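Local coordinates for DNA mismatch repair protein PMS1 (Saccharomyces cerevisiae, PDB 3H4L) that binds ATP through a GHKL-type ATPase domain and probably serves DNA mismatch repair in the yeast nucleus, at residues Gly266-Asn271 and Asp356-Gln361. Sequence-based numbering, arbitrary orientation.
Sequences GYISQN and DYYNRQ
The Y358 ring carries Y357 CD2 over one face, offset toward the rim and 4.0 Å above the plane, while S269 O and Q361 OE1 lie in plane at its edge. The N271 amide slides past this ring with the two planes 35° apart, and F308 meets the ring obliquely from outside the two segments. With CG anti to the carbonyl carbon (chi1 -87°), Y358 sends its hydroxyl to the strand end: OH donates to S269 O at 2.7 Å, nearly along the C=O axis. I268 crosses Y358 at about a right angle; CG1, CD1 and CG2 all come up to the hydroxyl, and CG2 also packs 4.1 Å from CE2 of Y357, whose own OH bonds to E231 O. Extended beyond CG, Q361 accepts a bond at OE1 from N271 N at 3.1 Å, nearly along the C=O axis but bent at the N-H, and its amide lies against Q270 CB. A weak hydrogen bond, N271 ND2 to Y358 O at 3.2 Å, reaches the helix backbone. A leucine in place of Y358 would remove the hydroxyl and ring, and would probably cost S269 O its bond and loosen the packing of I268 and N271. The helix and strand segments cross at -65° with axes 11.7 Å apart. This is helix-on-sheet packing, joining helix 343-362 to the end of strand 261-269 in the S5-like domain of MutL-family proteins.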
ATOM      1  N   GLY B 266      14.669  -7.411 -23.095  1.00 49.11           N
ATOM      2  CA  GLY B 266      13.515  -7.041 -22.299  1.00 49.47           C
ATOM      3  C   GLY B 266      12.238  -7.663 -22.832  1.00 49.78           C
ATOM      4  O   GLY B 266      12.248  -8.786 -23.351  1.00 49.45           O
ATOM      5  N   TYR B 267      11.132  -6.938 -22.703  1.00 48.23           N
ATOM      6  CA  TYR B 267       9.851  -7.435 -23.173  1.00 47.27           C
ATOM      7  C   TYR B 267       9.020  -6.309 -23.747  1.00 48.07           C
ATOM      8  O   TYR B 267       9.158  -5.154 -23.346  1.00 48.62           O
ATOM      9  CB  TYR B 267       9.085  -8.098 -22.028  1.00 47.15           C
ATOM     10  CG  TYR B 267       9.783  -9.303 -21.446  1.00 45.20           C
ATOM     11  CD1 TYR B 267      10.811  -9.161 -20.520  1.00 44.70           C
ATOM     12  CD2 TYR B 267       9.423 -10.586 -21.838  1.00 44.36           C
ATOM     13  CE1 TYR B 267      11.468 -10.279 -19.996  1.00 47.70           C
ATOM     14  CE2 TYR B 267      10.065 -11.703 -21.327  1.00 47.03           C
ATOM     15  CZ  TYR B 267      11.085 -11.549 -20.407  1.00 47.88           C
ATOM     16  OH  TYR B 267      11.711 -12.671 -19.906  1.00 48.30           O
ATOM     17  N   ILE B 268       8.162  -6.651 -24.699  1.00 48.34           N
ATOM     18  CA  ILE B 268       7.287  -5.675 -25.328  1.00 48.16           C
ATOM     19  C   ILE B 268       6.033  -6.415 -25.759  1.00 50.08           C
ATOM     20  O   ILE B 268       6.073  -7.618 -26.025  1.00 51.49           O
ATOM     21  CB  ILE B 268       7.963  -5.012 -26.553  1.00 45.16           C
ATOM     22  CG1 ILE B 268       7.110  -3.841 -27.038  1.00 45.13           C
ATOM     23  CG2 ILE B 268       8.132  -6.022 -27.677  1.00 45.85           C
ATOM     24  CD1 ILE B 268       7.803  -2.930 -28.035  1.00 43.40           C
ATOM     25  N   SER B 269       4.914  -5.706 -25.803  1.00 52.66           N
ATOM     26  CA  SER B 269       3.658  -6.321 -26.193  1.00 55.55           C
ATOM     27  C   SER B 269       3.719  -6.842 -27.614  1.00 57.08           C
ATOM     28  O   SER B 269       4.290  -6.203 -28.496  1.00 55.58           O
ATOM     29  CB  SER B 269       2.515  -5.317 -26.076  1.00 55.07           C
ATOM     30  OG  SER B 269       2.257  -5.019 -24.721  1.00 57.88           O
ATOM     31  N   GLN B 270       3.134  -8.014 -27.826  1.00 60.74           N
ATOM     32  CA  GLN B 270       3.103  -8.590 -29.153  1.00 64.15           C
ATOM     33  C   GLN B 270       2.041  -7.839 -29.949  1.00 65.92           C
ATOM     34  O   GLN B 270       1.035  -7.402 -29.391  1.00 65.64           O
ATOM     35  CB  GLN B 270       2.806 -10.090 -29.084  1.00 64.45           C
ATOM     36  CG  GLN B 270       1.695 -10.514 -28.166  1.00 66.63           C
ATOM     37  CD  GLN B 270       1.571 -12.033 -28.109  1.00 67.75           C
ATOM     38  OE1 GLN B 270       1.519 -12.702 -29.143  1.00 67.78           O
ATOM     39  NE2 GLN B 270       1.520 -12.581 -26.903  1.00 67.00           N
ATOM     40  N   ASN B 271       2.288  -7.663 -31.245  1.00 68.86           N
ATOM     41  CA  ASN B 271       1.369  -6.931 -32.119  1.00 71.26           C
ATOM     42  C   ASN B 271      -0.001  -7.574 -32.256  1.00 71.65           C
ATOM     43  O   ASN B 271      -0.927  -6.957 -32.776  1.00 71.61           O
ATOM     44  CB  ASN B 271       1.974  -6.767 -33.513  1.00 73.03           C
ATOM     45  CG  ASN B 271       2.340  -8.095 -34.151  1.00 74.13           C
ATOM     46  OD1 ASN B 271       1.692  -9.116 -33.912  1.00 74.32           O
ATOM     47  ND2 ASN B 271       3.378  -8.082 -34.985  1.00 74.60           N
ATOM     48  N   ASP B 356      10.910  -5.715 -38.199  1.00 59.74           N
ATOM     49  CA  ASP B 356      11.117  -7.063 -38.695  1.00 60.13           C
ATOM     50  C   ASP B 356      10.980  -8.096 -37.574  1.00 58.51           C
ATOM     51  O   ASP B 356      10.806  -9.284 -37.842  1.00 59.63           O
ATOM     52  CB  ASP B 356      12.487  -7.162 -39.377  1.00 62.58           C
ATOM     53  CG  ASP B 356      13.429  -8.104 -38.664  1.00 64.61           C
ATOM     54  OD1 ASP B 356      13.588  -7.975 -37.428  1.00 66.76           O
ATOM     55  OD2 ASP B 356      14.018  -8.968 -39.347  1.00 65.00           O
ATOM     56  N   TYR B 357      11.071  -7.648 -36.323  1.00 56.48           N
ATOM     57  CA  TYR B 357      10.916  -8.543 -35.175  1.00 54.40           C
ATOM     58  C   TYR B 357       9.431  -8.858 -35.050  1.00 54.92           C
ATOM     59  O   TYR B 357       9.044  -9.984 -34.727  1.00 53.47           O
ATOM     60  CB  TYR B 357      11.398  -7.872 -33.883  1.00 52.79           C
ATOM     61  CG  TYR B 357      10.764  -8.421 -32.609  1.00 50.29           C
ATOM     62  CD1 TYR B 357      11.309  -9.525 -31.951  1.00 49.24           C
ATOM     63  CD2 TYR B 357       9.610  -7.836 -32.072  1.00 48.31           C
ATOM     64  CE1 TYR B 357      10.728 -10.034 -30.792  1.00 47.94           C
ATOM     65  CE2 TYR B 357       9.021  -8.340 -30.914  1.00 46.71           C
ATOM     66  CZ  TYR B 357       9.587  -9.440 -30.277  1.00 48.03           C
ATOM     67  OH  TYR B 357       9.024  -9.941 -29.117  1.00 47.60           O
ATOM     68  N   TYR B 358       8.603  -7.845 -35.292  1.00 55.06           N
ATOM     69  CA  TYR B 358       7.159  -8.018 -35.224  1.00 57.05           C
ATOM     70  C   TYR B 358       6.670  -8.840 -36.419  1.00 58.50           C
ATOM     71  O   TYR B 358       5.821  -9.716 -36.258  1.00 58.30           O
ATOM     72  CB  TYR B 358       6.458  -6.655 -35.177  1.00 55.63           C
ATOM     73  CG  TYR B 358       6.317  -6.091 -33.773  1.00 54.42           C
ATOM     74  CD1 TYR B 358       6.769  -4.801 -33.462  1.00 52.61           C
ATOM     75  CD2 TYR B 358       5.711  -6.839 -32.761  1.00 52.74           C
ATOM     76  CE1 TYR B 358       6.616  -4.274 -32.178  1.00 51.40           C
ATOM     77  CE2 TYR B 358       5.550  -6.324 -31.477  1.00 50.99           C
ATOM     78  CZ  TYR B 358       6.002  -5.042 -31.191  1.00 51.73           C
ATOM     79  OH  TYR B 358       5.818  -4.529 -29.926  1.00 47.58           O
ATOM     80  N   ASN B 359       7.209  -8.569 -37.609  1.00 60.07           N
ATOM     81  CA  ASN B 359       6.827  -9.325 -38.809  1.00 61.07           C
ATOM     82  C   ASN B 359       7.034 -10.811 -38.540  1.00 61.89           C
ATOM     83  O   ASN B 359       6.202 -11.641 -38.900  1.00 61.70           O
ATOM     84  CB  ASN B 359       7.682  -8.924 -40.018  1.00 60.10           C
ATOM     85  CG  ASN B 359       7.103  -7.754 -40.789  1.00 59.39           C
ATOM     86  OD1 ASN B 359       5.930  -7.765 -41.165  1.00 58.65           O
ATOM     87  ND2 ASN B 359       7.930  -6.743 -41.044  1.00 58.64           N
ATOM     88  N   ARG B 360       8.158 -11.132 -37.908  1.00 63.26           N
ATOM     89  CA  ARG B 360       8.485 -12.513 -37.573  1.00 65.32           C
ATOM     90  C   ARG B 360       7.553 -13.066 -36.498  1.00 66.10           C
ATOM     91  O   ARG B 360       7.399 -14.280 -36.357  1.00 66.68           O
ATOM     92  CB  ARG B 360       9.935 -12.613 -37.090  1.00 65.97           C
ATOM     93  CG  ARG B 360      10.966 -12.417 -38.188  1.00 68.76           C
ATOM     94  CD  ARG B 360      12.343 -12.920 -37.770  1.00 69.62           C
ATOM     95  NE  ARG B 360      13.228 -13.051 -38.925  1.00 71.74           N
ATOM     96  CZ  ARG B 360      14.440 -13.593 -38.891  1.00 73.02           C
ATOM     97  NH1 ARG B 360      14.930 -14.062 -37.750  1.00 74.51           N
ATOM     98  NH2 ARG B 360      15.162 -13.674 -40.004  1.00 72.52           N
ATOM     99  N   GLN B 361       6.933 -12.173 -35.739  1.00 66.69           N
ATOM    100  CA  GLN B 361       6.026 -12.591 -34.686  1.00 67.87           C
ATOM    101  C   GLN B 361       4.668 -12.965 -35.272  1.00 69.94           C
ATOM    102  O   GLN B 361       3.991 -13.875 -34.784  1.00 69.75           O
ATOM    103  CB  GLN B 361       5.858 -11.472 -33.664  1.00 66.14           C
ATOM    104  CG  GLN B 361       5.253 -11.930 -32.361  1.00 63.90           C
ATOM    105  CD  GLN B 361       5.208 -10.829 -31.337  1.00 62.74           C
ATOM    106  OE1 GLN B 361       4.447  -9.871 -31.474  1.00 61.93           O
ATOM    107  NE2 GLN B 361       6.034 -10.949 -30.304  1.00 62.70           N
TER